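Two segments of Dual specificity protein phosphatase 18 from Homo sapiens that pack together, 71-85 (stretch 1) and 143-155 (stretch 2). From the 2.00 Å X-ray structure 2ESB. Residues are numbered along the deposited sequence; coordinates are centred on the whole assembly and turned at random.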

# COMPACT_ATOMS: atom_id res chain seq x y z
N VAL A 71 4.97 -11.43 0.04
CA VAL A 71 4.76 -11.46 1.48
C VAL A 71 3.36 -11.96 1.77
O VAL A 71 2.42 -11.71 1.01
N ALA A 72 3.23 -12.71 2.86
CA ALA A 72 1.94 -13.22 3.28
C ALA A 72 1.36 -12.12 4.16
O ALA A 72 2.10 -11.26 4.65
N ASP A 73 0.05 -12.12 4.35
CA ASP A 73 -0.54 -11.10 5.21
C ASP A 73 -0.46 -11.60 6.65
O ASP A 73 -1.46 -12.03 7.23
N SER A 74 0.74 -11.54 7.20
CA SER A 74 1.00 -11.98 8.56
C SER A 74 1.74 -10.89 9.31
O SER A 74 2.58 -10.19 8.75
N PRO A 75 1.45 -10.74 10.61
CA PRO A 75 2.13 -9.71 11.40
C PRO A 75 3.64 -9.93 11.45
O PRO A 75 4.41 -9.02 11.74
N ASN A 76 4.08 -11.15 11.12
CA ASN A 76 5.49 -11.49 11.13
C ASN A 76 6.21 -11.17 9.82
O ASN A 76 7.44 -11.06 9.79
N SER A 77 5.46 -11.03 8.74
CA SER A 77 6.06 -10.73 7.45
C SER A 77 6.78 -9.38 7.45
O SER A 77 6.21 -8.36 7.86
N ARG A 78 8.02 -9.37 6.99
CA ARG A 78 8.82 -8.16 6.95
C ARG A 78 8.53 -7.25 5.75
O ARG A 78 9.41 -6.99 4.93
N LEU A 79 7.30 -6.75 5.66
CA LEU A 79 6.94 -5.86 4.56
C LEU A 79 7.82 -4.64 4.65
O LEU A 79 8.13 -4.01 3.63
N CYS A 80 8.21 -4.29 5.87
CA CYS A 80 9.07 -3.13 6.12
C CYS A 80 10.33 -3.11 5.26
O CYS A 80 10.81 -2.03 4.92
N ASP A 81 10.86 -4.27 4.90
CA ASP A 81 12.07 -4.28 4.06
C ASP A 81 11.80 -3.69 2.68
O ASP A 81 12.73 -3.33 1.95
N PHE A 82 10.53 -3.58 2.31
CA PHE A 82 10.19 -3.03 1.02
C PHE A 82 9.66 -1.59 1.05
O PHE A 82 9.42 -1.01 0.00
N PHE A 83 9.48 -1.03 2.24
CA PHE A 83 8.96 0.34 2.37
C PHE A 83 9.69 1.36 1.50
O PHE A 83 9.08 2.04 0.68
N ASP A 84 11.00 1.49 1.69
CA ASP A 84 11.79 2.45 0.92
C ASP A 84 11.96 2.12 -0.55
O ASP A 84 11.77 2.98 -1.41
N PRO A 85 12.34 0.87 -0.85
CA PRO A 85 12.51 0.53 -2.26
C PRO A 85 11.24 0.63 -3.10
O PRO A 85 11.29 1.09 -4.24
N PRO A 143 -4.50 -2.50 7.57
CA PRO A 143 -3.24 -3.25 7.72
C PRO A 143 -3.30 -4.11 9.00
O PRO A 143 -3.90 -3.69 9.99
N ASN A 144 -2.68 -5.28 8.98
CA ASN A 144 -2.69 -6.11 10.18
C ASN A 144 -1.81 -5.40 11.21
O ASN A 144 -1.01 -4.53 10.85
N SER A 145 -1.97 -5.75 12.49
CA SER A 145 -1.21 -5.11 13.55
C SER A 145 0.31 -5.12 13.42
O SER A 145 0.98 -4.18 13.87
N GLY A 146 0.86 -6.16 12.82
CA GLY A 146 2.31 -6.21 12.65
C GLY A 146 2.75 -5.13 11.66
O GLY A 146 3.80 -4.50 11.83
N PHE A 147 1.96 -4.92 10.62
CA PHE A 147 2.31 -3.90 9.63
C PHE A 147 2.20 -2.52 10.29
O PHE A 147 2.97 -1.62 9.97
N TRP A 148 1.26 -2.36 11.21
CA TRP A 148 1.13 -1.08 11.90
C TRP A 148 2.40 -0.80 12.71
O TRP A 148 2.93 0.31 12.68
N GLU A 149 2.90 -1.80 13.43
CA GLU A 149 4.13 -1.62 14.21
C GLU A 149 5.27 -1.23 13.26
O GLU A 149 6.12 -0.39 13.59
N GLN A 150 5.31 -1.88 12.10
CA GLN A 150 6.35 -1.58 11.12
C GLN A 150 6.21 -0.16 10.58
O GLN A 150 7.21 0.55 10.39
N LEU A 151 4.97 0.27 10.35
CA LEU A 151 4.70 1.62 9.84
C LEU A 151 5.04 2.68 10.89
O LEU A 151 5.56 3.74 10.56
N ILE A 152 4.76 2.38 12.14
CA ILE A 152 5.08 3.30 13.23
C ILE A 152 6.60 3.45 13.33
O ILE A 152 7.13 4.56 13.50
N HIS A 153 7.32 2.34 13.21
CA HIS A 153 8.78 2.40 13.27
C HIS A 153 9.32 3.23 12.08
O HIS A 153 10.23 4.03 12.24
N TYR A 154 8.73 3.03 10.91
CA TYR A 154 9.15 3.77 9.71
C TYR A 154 8.82 5.26 9.87
O TYR A 154 9.61 6.12 9.49
N GLU A 155 7.66 5.57 10.44
CA GLU A 155 7.28 6.96 10.66
C GLU A 155 8.32 7.62 11.55
O GLU A 155 8.76 8.74 11.29

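Four hydrogen bonds join the two stretches; three are supported by distance and N-H...acceptor angle, the fourth, from Tyr-154 OH, by its distance of 2.6 Å to Asp-84 OD2. Gln-150 (m, t, chi3 46°) points toward stretch 1 and uses both ends of its amide: Gln-150 NE2 donates to Ser-77 O (2.9 Å, 157°), while Gln-150 OE1 accepts from Cys-80 N (2.8 Å, 142°). Leu-79 N also lies 3.2 Å from Gln-150 OE1, but the angle is too poor for a bond. A water takes the second NE2 hydrogen, accepting from Gln-150 NE2 at 3.0 Å and donating to Pro-75 O at 2.9 Å.

Asn-144 (p) is similarly divided. Asn-144 OD1 caps the helix, accepting from Phe-147 N (2.9 Å, 152°) and, weakly, Gly-146 N (2.8 Å, 118°); Asn-144 ND2 donates across to Asp-73 OD1 (2.8 Å, 155°). Asp-73 (t) starts sideways, but its carboxylate end comes nearer. Farther along, Tyr-154 (chi1 t) makes its bond to Asp-84.

Apolar contacts fill the spaces between. Leu-79 CD1 sits 3.8 Å from the Phe-147 ring centroid, 11° off the normal, hence over its face. Phe-83 (m) points inward, with Phe-83 CB 4.0 Å from the Tyr-154 ring centroid and Phe-83 CZ 3.7 Å from Leu-151 CD2. At Gly-146, an ideal CB would clash with Pro-75 O at 2.2 Å.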

# COMPACT_ATOMS: atom_id res chain seq x y z
CB VAL A 71 4.92 -10.08 2.14
CG1 VAL A 71 6.36 -9.58 1.96
CG2 VAL A 71 3.94 -9.10 1.55
CB ALA A 72 2.14 -14.50 4.10
CB ASP A 73 -1.99 -10.82 4.83
CG ASP A 73 -2.63 -9.79 5.76
OD1 ASP A 73 -1.91 -8.85 6.19
OD2 ASP A 73 -3.83 -9.91 6.06
CB SER A 74 1.86 -13.25 8.54
OG SER A 74 2.53 -13.43 9.77
CB PRO A 75 1.47 -9.83 12.77
CG PRO A 75 1.05 -11.28 12.83
CD PRO A 75 0.50 -11.51 11.44
CB ASN A 76 5.67 -12.97 11.46
CG ASN A 76 5.00 -13.36 12.76
OD1 ASN A 76 5.28 -12.78 13.82
ND2 ASN A 76 4.11 -14.34 12.69
CB SER A 77 5.00 -10.75 6.35
OG SER A 77 4.48 -12.06 6.19
CB ARG A 78 10.31 -8.52 6.95
CG ARG A 78 10.76 -9.29 8.19
CD ARG A 78 12.25 -9.61 8.10
NE ARG A 78 13.07 -8.40 8.02
CZ ARG A 78 13.08 -7.45 8.95
NH1 ARG A 78 12.33 -7.57 10.04
NH2 ARG A 78 13.84 -6.38 8.80
CB LEU A 79 5.48 -5.41 4.67
CG LEU A 79 4.52 -5.67 3.50
CD1 LEU A 79 3.30 -4.79 3.72
CD2 LEU A 79 5.17 -5.37 2.15
CB CYS A 80 9.45 -3.05 7.60
SG CYS A 80 10.24 -4.53 8.24
CB ASP A 81 12.63 -5.69 3.90
CG ASP A 81 13.05 -6.30 5.22
OD1 ASP A 81 13.36 -5.53 6.16
OD2 ASP A 81 13.08 -7.54 5.33
CB PHE A 82 9.17 -3.93 0.31
CG PHE A 82 9.69 -5.29 -0.01
CD1 PHE A 82 9.60 -6.32 0.92
CD2 PHE A 82 10.31 -5.54 -1.23
CE1 PHE A 82 10.11 -7.59 0.63
CE2 PHE A 82 10.83 -6.80 -1.53
CZ PHE A 82 10.73 -7.83 -0.60
CB PHE A 83 9.01 0.81 3.83
CG PHE A 83 7.96 0.19 4.73
CD1 PHE A 83 8.00 0.42 6.11
CD2 PHE A 83 6.94 -0.60 4.21
CE1 PHE A 83 7.03 -0.14 6.96
CE2 PHE A 83 5.96 -1.16 5.06
CZ PHE A 83 6.02 -0.92 6.44
CB ASP A 84 13.18 2.62 1.55
CG ASP A 84 13.19 3.64 2.65
OD1 ASP A 84 13.72 3.33 3.74
OD2 ASP A 84 12.66 4.75 2.43
CB PRO A 85 13.10 -0.88 -2.20
CG PRO A 85 12.64 -1.41 -0.88
CD PRO A 85 12.79 -0.23 0.02
CB PRO A 143 -2.20 -2.14 7.85
CG PRO A 143 -2.80 -1.00 7.05
CD PRO A 143 -4.25 -1.05 7.49
CB ASN A 144 -2.20 -7.55 9.90
CG ASN A 144 -0.71 -7.64 9.58
OD1 ASN A 144 0.14 -7.21 10.37
ND2 ASN A 144 -0.39 -8.23 8.43
CB SER A 145 -1.63 -5.68 14.92
OG SER A 145 -2.94 -5.24 15.25
CB PHE A 147 1.37 -4.00 8.42
CG PHE A 147 1.57 -5.26 7.59
CD1 PHE A 147 0.64 -5.62 6.61
CD2 PHE A 147 2.68 -6.08 7.78
CE1 PHE A 147 0.82 -6.77 5.83
CE2 PHE A 147 2.88 -7.23 7.01
CZ PHE A 147 1.94 -7.58 6.04
CB TRP A 148 -0.10 -1.07 12.81
CG TRP A 148 -1.34 -0.67 12.07
CD1 TRP A 148 -2.39 -1.47 11.73
CD2 TRP A 148 -1.64 0.63 11.54
NE1 TRP A 148 -3.32 -0.75 11.01
CE2 TRP A 148 -2.89 0.54 10.89
CE3 TRP A 148 -0.97 1.86 11.56
CZ2 TRP A 148 -3.48 1.64 10.25
CZ3 TRP A 148 -1.56 2.96 10.93
CH2 TRP A 148 -2.80 2.84 10.29
CB GLU A 149 4.50 -2.92 14.94
CG GLU A 149 3.61 -3.28 16.11
CD GLU A 149 3.76 -4.75 16.52
OE1 GLU A 149 4.90 -5.26 16.49
OE2 GLU A 149 2.74 -5.38 16.86
CB GLN A 150 6.30 -2.59 9.97
CG GLN A 150 6.86 -3.96 10.37
CD GLN A 150 6.54 -5.03 9.35
OE1 GLN A 150 6.69 -4.83 8.15
NE2 GLN A 150 6.10 -6.20 9.83
CB LEU A 151 3.23 1.74 9.41
CG LEU A 151 2.88 1.03 8.10
CD1 LEU A 151 1.36 0.98 7.94
CD2 LEU A 151 3.52 1.74 6.92
CB ILE A 152 4.48 2.78 14.57
CG1 ILE A 152 2.96 3.00 14.56
CG2 ILE A 152 5.11 3.50 15.76
CD1 ILE A 152 2.22 2.28 15.68
CB HIS A 153 9.37 0.99 13.25
CG HIS A 153 10.87 0.97 13.25
ND1 HIS A 153 11.61 0.78 12.10
CD2 HIS A 153 11.77 1.15 14.25
CE1 HIS A 153 12.90 0.83 12.39
NE2 HIS A 153 13.02 1.05 13.69
CB TYR A 154 8.45 3.19 8.48
CG TYR A 154 8.92 3.73 7.16
CD1 TYR A 154 10.27 3.74 6.83
CD2 TYR A 154 8.01 4.17 6.20
CE1 TYR A 154 10.71 4.19 5.58
CE2 TYR A 154 8.44 4.62 4.94
CZ TYR A 154 9.79 4.63 4.65
OH TYR A 154 10.24 5.06 3.42
CB GLU A 155 5.91 7.08 11.33
CG GLU A 155 5.49 8.54 11.52
CD GLU A 155 4.19 8.73 12.29
OE1 GLU A 155 3.50 9.73 12.03
OE2 GLU A 155 3.86 7.89 13.16
O HOH W 1 6.22 -6.91 12.70